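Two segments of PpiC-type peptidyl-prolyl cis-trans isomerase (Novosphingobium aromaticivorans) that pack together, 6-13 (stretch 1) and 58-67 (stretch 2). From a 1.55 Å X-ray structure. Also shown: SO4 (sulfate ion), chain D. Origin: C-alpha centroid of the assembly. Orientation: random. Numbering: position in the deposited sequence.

Stretch 1 (6-13) EEYRIGEI
Stretch 2 (58-67) GGDLGWIRLA

Residues 7-13 form an extended strand (phi -99° to -136°, psi 109° to 147°) that runs antiparallel to stretch 2, whose short strand around Asp60 to Gly62 runs at 154° to it with a closest axial approach of 4.8 Å. The chain of stretch 2 turns a corner at Trp63, and its last residues, Leu66 and Ala67, enter a 3-10 segment. Together the two stretches bury 834 Å².

At the start of stretch 1, Glu6 stays out of direct contact, but a water bridges the gap, donating to Glu6 O (2.8 Å) and accepting from Leu66 N (3.0 Å). Glu7 (chi1 m, chi2 t) lays its CB 3.9 Å from Trp63 CE3. A second water donates to Glu7 OE1 at 2.9 Å and, weakly, to Trp63 O at 3.2 Å.

Tyr8 pairs with Ile64 through two hydrogen bonds, Tyr8 N to Ile64 O (2.9 Å) and Ile64 N to Tyr8 O (2.8 Å), with their CA atoms 5.3 Å apart. The Tyr8 ring (chi1 m, chi2 -106°) receives Leu66 CD2 over one face, 3.9 Å from the centroid of the Tyr8 ring, a CH-pi contact that suits an apolar methyl.

Arg9 faces Trp63 in a non-hydrogen-bonded pair (CA-CA 4.4 Å), their side chains on the same face of the sheet as that of Asp60. Arg9 CB sits 3.9 Å from the centroid of the six-membered ring of Trp63 (chi1 m, chi2 98°), almost on the ring normal. With chi1 to chi3 all t, Arg9 extends to a salt bridge, NH2 to Asp60 OD2 at 2.7 Å, in which the cationic guanidinium meets the anionic carboxylate, with Asp60 CG over one face of it. Asp60 (chi1 t, chi2 5°) also accepts through OD1 from Gly62 N at 2.9 Å, within its own stretch. Trp63 NE1 donates to sulfate O3 at 2.8 Å, and sulfate O2 lies over the guanidinium face opposite Asp60 CG.

Between Arg9 and Gly11 the register shifts by one, a beta bulge accompanied by Leu61 at phi/psi -92/-4° and Gly62 at 74/-164°. Ile10 O accepts from Leu61 N at 2.8 Å. The Ile10 side chain (m, t) brings CD1 within 4.0 Å of Ile64 CD1 (Ile64 chi1 p, chi2 t) and CG2 within 4.3 Å of Leu61 CD1 (Leu61 m, t), an apolar cluster.

Gly11 then pairs with Asp60 (CA-CA 4.4 Å) without hydrogen bonds; its CA lies 3.3 Å from Gly59 O. That oxygen accepts from Glu12 N at 2.8 Å. Gly59 (phi/psi 77/8°) fits closely here: a CB would lie 2.4 Å from Glu12 O. Ile13 (m, t) is buried but does not touch stretch 2.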

ATOM      1  N   GLU A   6      -5.581 -10.588 -13.116  1.00 23.90           N
ATOM      2  CA  GLU A   6      -5.883 -10.095 -11.785  1.00 22.46           C
ATOM      3  C   GLU A   6      -5.890  -8.578 -11.664  1.00 21.47           C
ATOM      4  O   GLU A   6      -5.108  -7.873 -12.308  1.00 21.21           O
ATOM      5  CB  GLU A   6      -4.896 -10.672 -10.767  1.00 24.86           C
ATOM      6  CG  GLU A   6      -4.783 -12.187 -10.801  1.00 27.71           C
ATOM      7  CD  GLU A   6      -3.639 -12.670 -11.673  1.00 28.75           C
ATOM      8  OE1 GLU A   6      -3.334 -12.010 -12.688  1.00 30.12           O
ATOM      9  OE2 GLU A   6      -3.052 -13.723 -11.346  1.00 30.75           O
ATOM     10  N   GLU A   7      -6.807  -8.091 -10.838  1.00 19.53           N
ATOM     11  CA  GLU A   7      -6.923  -6.676 -10.543  1.00 18.44           C
ATOM     12  C   GLU A   7      -6.872  -6.635  -9.027  1.00 16.99           C
ATOM     13  O   GLU A   7      -7.332  -7.557  -8.350  1.00 17.12           O
ATOM     14  CB  GLU A   7      -8.241  -6.097 -11.058  1.00 21.24           C
ATOM     15  CG  GLU A   7      -8.308  -6.014 -12.571  1.00 23.63           C
ATOM     16  CD  GLU A   7      -9.600  -5.397 -13.055  1.00 26.30           C
ATOM     17  OE1 GLU A   7      -9.707  -4.153 -13.051  1.00 27.25           O
ATOM     18  OE2 GLU A   7     -10.514  -6.161 -13.424  1.00 30.00           O
ATOM     19  N   TYR A   8      -6.301  -5.573  -8.489  1.00 15.62           N
ATOM     20  CA  TYR A   8      -6.159  -5.468  -7.051  1.00 14.99           C
ATOM     21  C   TYR A   8      -6.690  -4.161  -6.520  1.00 13.68           C
ATOM     22  O   TYR A   8      -6.438  -3.111  -7.100  1.00 14.37           O
ATOM     23  CB  TYR A   8      -4.680  -5.566  -6.672  1.00 14.81           C
ATOM     24  CG  TYR A   8      -3.982  -6.814  -7.154  1.00 15.86           C
ATOM     25  CD1 TYR A   8      -3.650  -7.835  -6.265  1.00 17.97           C
ATOM     26  CD2 TYR A   8      -3.653  -6.977  -8.499  1.00 17.56           C
ATOM     27  CE1 TYR A   8      -3.006  -8.990  -6.703  1.00 18.15           C
ATOM     28  CE2 TYR A   8      -3.013  -8.125  -8.948  1.00 16.69           C
ATOM     29  CZ  TYR A   8      -2.693  -9.125  -8.045  1.00 18.09           C
ATOM     30  OH  TYR A   8      -2.054 -10.258  -8.489  1.00 18.23           O
ATOM     31  N   ARG A   9      -7.437  -4.232  -5.420  1.00 13.49           N
ATOM     32  CA  ARG A   9      -7.915  -3.018  -4.779  1.00 13.36           C
ATOM     33  C   ARG A   9      -6.909  -2.857  -3.650  1.00 13.55           C
ATOM     34  O   ARG A   9      -6.897  -3.635  -2.693  1.00 13.22           O
ATOM     35  CB  ARG A   9      -9.320  -3.182  -4.214  1.00 16.41           C
ATOM     36  CG  ARG A   9      -9.875  -1.855  -3.723  1.00 20.14           C
ATOM     37  CD  ARG A   9     -11.318  -1.958  -3.291  1.00 26.05           C
ATOM     38  NE  ARG A   9     -11.911  -0.639  -3.081  1.00 30.96           N
ATOM     39  CZ  ARG A   9     -12.046   0.282  -4.031  1.00 31.92           C
ATOM     40  NH1 ARG A   9     -11.623   0.034  -5.262  1.00 35.20           N
ATOM     41  NH2 ARG A   9     -12.624   1.444  -3.755  1.00 32.44           N
ATOM     42  N   ILE A  10      -6.052  -1.854  -3.775  1.00 13.23           N
ATOM     43  CA  ILE A  10      -4.999  -1.646  -2.797  1.00 12.97           C
ATOM     44  C   ILE A  10      -5.054  -0.314  -2.074  1.00 13.19           C
ATOM     45  O   ILE A  10      -5.425   0.708  -2.652  1.00 12.67           O
ATOM     46  CB  ILE A  10      -3.614  -1.786  -3.488  1.00 13.86           C
ATOM     47  CG1 ILE A  10      -3.456  -3.201  -4.044  1.00 15.54           C
ATOM     48  CG2 ILE A  10      -2.490  -1.468  -2.510  1.00 14.31           C
ATOM     49  CD1 ILE A  10      -2.214  -3.399  -4.886  1.00 17.30           C
ATOM     50  N   GLY A  11      -4.689  -0.352  -0.797  1.00 10.99           N
ATOM     51  CA  GLY A  11      -4.627   0.848   0.011  1.00 10.04           C
ATOM     52  C   GLY A  11      -3.145   1.125   0.188  1.00  9.39           C
ATOM     53  O   GLY A  11      -2.358   0.193   0.355  1.00  9.16           O
ATOM     54  N   GLU A  12      -2.752   2.391   0.133  1.00  8.50           N
ATOM     55  CA  GLU A  12      -1.339   2.740   0.291  1.00  9.43           C
ATOM     56  C   GLU A  12      -1.097   3.935   1.194  1.00  8.92           C
ATOM     57  O   GLU A  12      -1.842   4.911   1.165  1.00 10.07           O
ATOM     58  CB  GLU A  12      -0.696   3.043  -1.079  1.00  8.25           C
ATOM     59  CG  GLU A  12       0.732   3.630  -0.975  1.00  9.43           C
ATOM     60  CD  GLU A  12       1.335   4.015  -2.314  1.00 12.96           C
ATOM     61  OE1 GLU A  12       0.584   4.500  -3.189  1.00 14.78           O
ATOM     62  OE2 GLU A  12       2.564   3.847  -2.484  1.00 12.67           O
ATOM     63  N   ILE A  13      -0.053   3.835   2.012  1.00  8.79           N
ATOM     64  CA  ILE A  13       0.383   4.931   2.868  1.00  7.85           C
ATOM     65  C   ILE A  13       1.828   5.149   2.427  1.00  8.56           C
ATOM     66  O   ILE A  13       2.661   4.259   2.575  1.00  9.49           O
ATOM     67  CB  ILE A  13       0.369   4.566   4.372  1.00  8.24           C
ATOM     68  CG1 ILE A  13      -1.076   4.375   4.856  1.00  9.12           C
ATOM     69  CG2 ILE A  13       1.069   5.667   5.163  1.00  9.48           C
ATOM     70  CD1 ILE A  13      -1.198   3.987   6.330  1.00  8.74           C
ATOM     71  N   GLY A  58      -8.193   8.062   2.178  1.00 13.48           N
ATOM     72  CA  GLY A  58      -7.801   6.900   2.958  1.00 11.43           C
ATOM     73  C   GLY A  58      -6.777   6.006   2.290  1.00 11.90           C
ATOM     74  O   GLY A  58      -6.630   4.839   2.666  1.00 12.92           O
ATOM     75  N   GLY A  59      -6.081   6.543   1.289  1.00 11.80           N
ATOM     76  CA  GLY A  59      -5.053   5.782   0.596  1.00 12.14           C
ATOM     77  C   GLY A  59      -5.550   4.753  -0.399  1.00 13.64           C
ATOM     78  O   GLY A  59      -4.771   3.959  -0.923  1.00 13.02           O
ATOM     79  N   ASP A  60      -6.850   4.764  -0.660  1.00 14.49           N
ATOM     80  CA  ASP A  60      -7.465   3.828  -1.594  1.00 15.25           C
ATOM     81  C   ASP A  60      -7.014   4.133  -3.023  1.00 15.35           C
ATOM     82  O   ASP A  60      -7.247   5.228  -3.528  1.00 16.21           O
ATOM     83  CB  ASP A  60      -8.992   3.953  -1.479  1.00 17.56           C
ATOM     84  CG  ASP A  60      -9.740   2.884  -2.256  1.00 18.83           C
ATOM     85  OD1 ASP A  60      -9.104   1.970  -2.820  1.00 19.08           O
ATOM     86  OD2 ASP A  60     -10.988   2.958  -2.295  1.00 22.00           O
ATOM     87  N   LEU A  61      -6.351   3.177  -3.669  1.00 13.23           N
ATOM     88  CA  LEU A  61      -5.894   3.383  -5.045  1.00 14.32           C
ATOM     89  C   LEU A  61      -6.947   2.882  -6.018  1.00 15.03           C
ATOM     90  O   LEU A  61      -6.797   3.025  -7.235  1.00 15.80           O
ATOM     91  CB  LEU A  61      -4.594   2.621  -5.309  1.00 14.33           C
ATOM     92  CG  LEU A  61      -3.425   2.872  -4.360  1.00 15.08           C
ATOM     93  CD1 LEU A  61      -2.216   2.077  -4.841  1.00 16.61           C
ATOM     94  CD2 LEU A  61      -3.106   4.357  -4.306  1.00 16.79           C
ATOM     95  N   GLY A  62      -8.011   2.301  -5.474  1.00 15.38           N
ATOM     96  CA  GLY A  62      -9.056   1.756  -6.316  1.00 16.55           C
ATOM     97  C   GLY A  62      -8.547   0.466  -6.933  1.00 15.90           C
ATOM     98  O   GLY A  62      -7.558  -0.107  -6.465  1.00 15.52           O
ATOM     99  N   TRP A  63      -9.217  -0.002  -7.980  1.00 14.61           N
ATOM    100  CA  TRP A  63      -8.808  -1.226  -8.656  1.00 14.31           C
ATOM    101  C   TRP A  63      -7.674  -0.917  -9.621  1.00 14.55           C
ATOM    102  O   TRP A  63      -7.796  -0.035 -10.469  1.00 16.55           O
ATOM    103  CB  TRP A  63      -9.990  -1.834  -9.415  1.00 15.14           C
ATOM    104  CG  TRP A  63     -11.022  -2.429  -8.519  1.00 14.03           C
ATOM    105  CD1 TRP A  63     -12.194  -1.852  -8.113  1.00 14.58           C
ATOM    106  CD2 TRP A  63     -10.967  -3.713  -7.893  1.00 14.16           C
ATOM    107  NE1 TRP A  63     -12.870  -2.703  -7.273  1.00 16.14           N
ATOM    108  CE2 TRP A  63     -12.141  -3.854  -7.122  1.00 13.66           C
ATOM    109  CE3 TRP A  63     -10.040  -4.762  -7.911  1.00 12.67           C
ATOM    110  CZ2 TRP A  63     -12.408  -4.998  -6.369  1.00 14.31           C
ATOM    111  CZ3 TRP A  63     -10.305  -5.903  -7.162  1.00 13.11           C
ATOM    112  CH2 TRP A  63     -11.483  -6.012  -6.404  1.00 14.01           C
ATOM    113  N   ILE A  64      -6.561  -1.628  -9.477  1.00 13.72           N
ATOM    114  CA  ILE A  64      -5.414  -1.400 -10.353  1.00 13.70           C
ATOM    115  C   ILE A  64      -4.773  -2.695 -10.832  1.00 13.28           C
ATOM    116  O   ILE A  64      -5.010  -3.768 -10.281  1.00 14.43           O
ATOM    117  CB  ILE A  64      -4.312  -0.572  -9.648  1.00 13.18           C
ATOM    118  CG1 ILE A  64      -3.785  -1.333  -8.432  1.00 13.17           C
ATOM    119  CG2 ILE A  64      -4.848   0.793  -9.248  1.00 15.27           C
ATOM    120  CD1 ILE A  64      -2.528  -0.713  -7.839  1.00 15.76           C
ATOM    121  N   ARG A  65      -3.971  -2.583 -11.886  1.00 11.67           N
ATOM    122  CA  ARG A  65      -3.243  -3.716 -12.429  1.00 12.22           C
ATOM    123  C   ARG A  65      -1.823  -3.534 -11.890  1.00 11.11           C
ATOM    124  O   ARG A  65      -1.376  -2.401 -11.717  1.00 12.79           O
ATOM    125  CB  ARG A  65      -3.261  -3.670 -13.960  1.00 12.68           C
ATOM    126  CG  ARG A  65      -4.652  -3.809 -14.568  1.00 16.53           C
ATOM    127  CD  ARG A  65      -4.563  -3.852 -16.086  1.00 21.17           C
ATOM    128  NE  ARG A  65      -5.798  -4.303 -16.723  1.00 25.73           N
ATOM    129  CZ  ARG A  65      -6.886  -3.557 -16.878  1.00 27.47           C
ATOM    130  NH1 ARG A  65      -6.910  -2.306 -16.438  1.00 30.45           N
ATOM    131  NH2 ARG A  65      -7.948  -4.063 -17.491  1.00 29.69           N
ATOM    132  N   LEU A  66      -1.122  -4.629 -11.614  1.00 11.50           N
ATOM    133  CA  LEU A  66       0.229  -4.536 -11.056  1.00 13.37           C
ATOM    134  C   LEU A  66       1.211  -3.677 -11.848  1.00 14.00           C
ATOM    135  O   LEU A  66       2.132  -3.089 -11.278  1.00 12.90           O
ATOM    136  CB  LEU A  66       0.807  -5.936 -10.849  1.00 14.96           C
ATOM    137  CG  LEU A  66       0.030  -6.787  -9.841  1.00 13.91           C
ATOM    138  CD1 LEU A  66       0.775  -8.089  -9.601  1.00 13.89           C
ATOM    139  CD2 LEU A  66      -0.142  -6.023  -8.532  1.00 14.81           C
ATOM    140  N   ALA A  67       1.020  -3.596 -13.160  1.00 14.94           N
ATOM    141  CA  ALA A  67       1.905  -2.786 -13.989  1.00 16.32           C
ATOM    142  C   ALA A  67       1.797  -1.298 -13.649  1.00 16.44           C
ATOM    143  O   ALA A  67       2.651  -0.502 -14.044  1.00 17.62           O
ATOM    144  CB  ALA A  67       1.587  -3.011 -15.465  1.00 17.40           C
TER
HETATM  145  S   SO4 D 601     -16.298  -1.149  -6.160  1.00 38.13           S
HETATM  146  O1  SO4 D 601     -17.566  -1.674  -5.618  1.00 35.21           O
HETATM  147  O2  SO4 D 601     -16.031   0.177  -5.558  1.00 35.38           O
HETATM  148  O3  SO4 D 601     -15.216  -2.092  -5.830  1.00 33.31           O
HETATM  149  O4  SO4 D 601     -16.392  -0.996  -7.628  1.00 34.82           O
HETATM  150  O   HOH W   1      -2.383  -7.218 -12.485  1.00 26.97           O
HETATM  151  O   HOH W   2      -8.003  -1.832 -13.057  1.00 33.89           O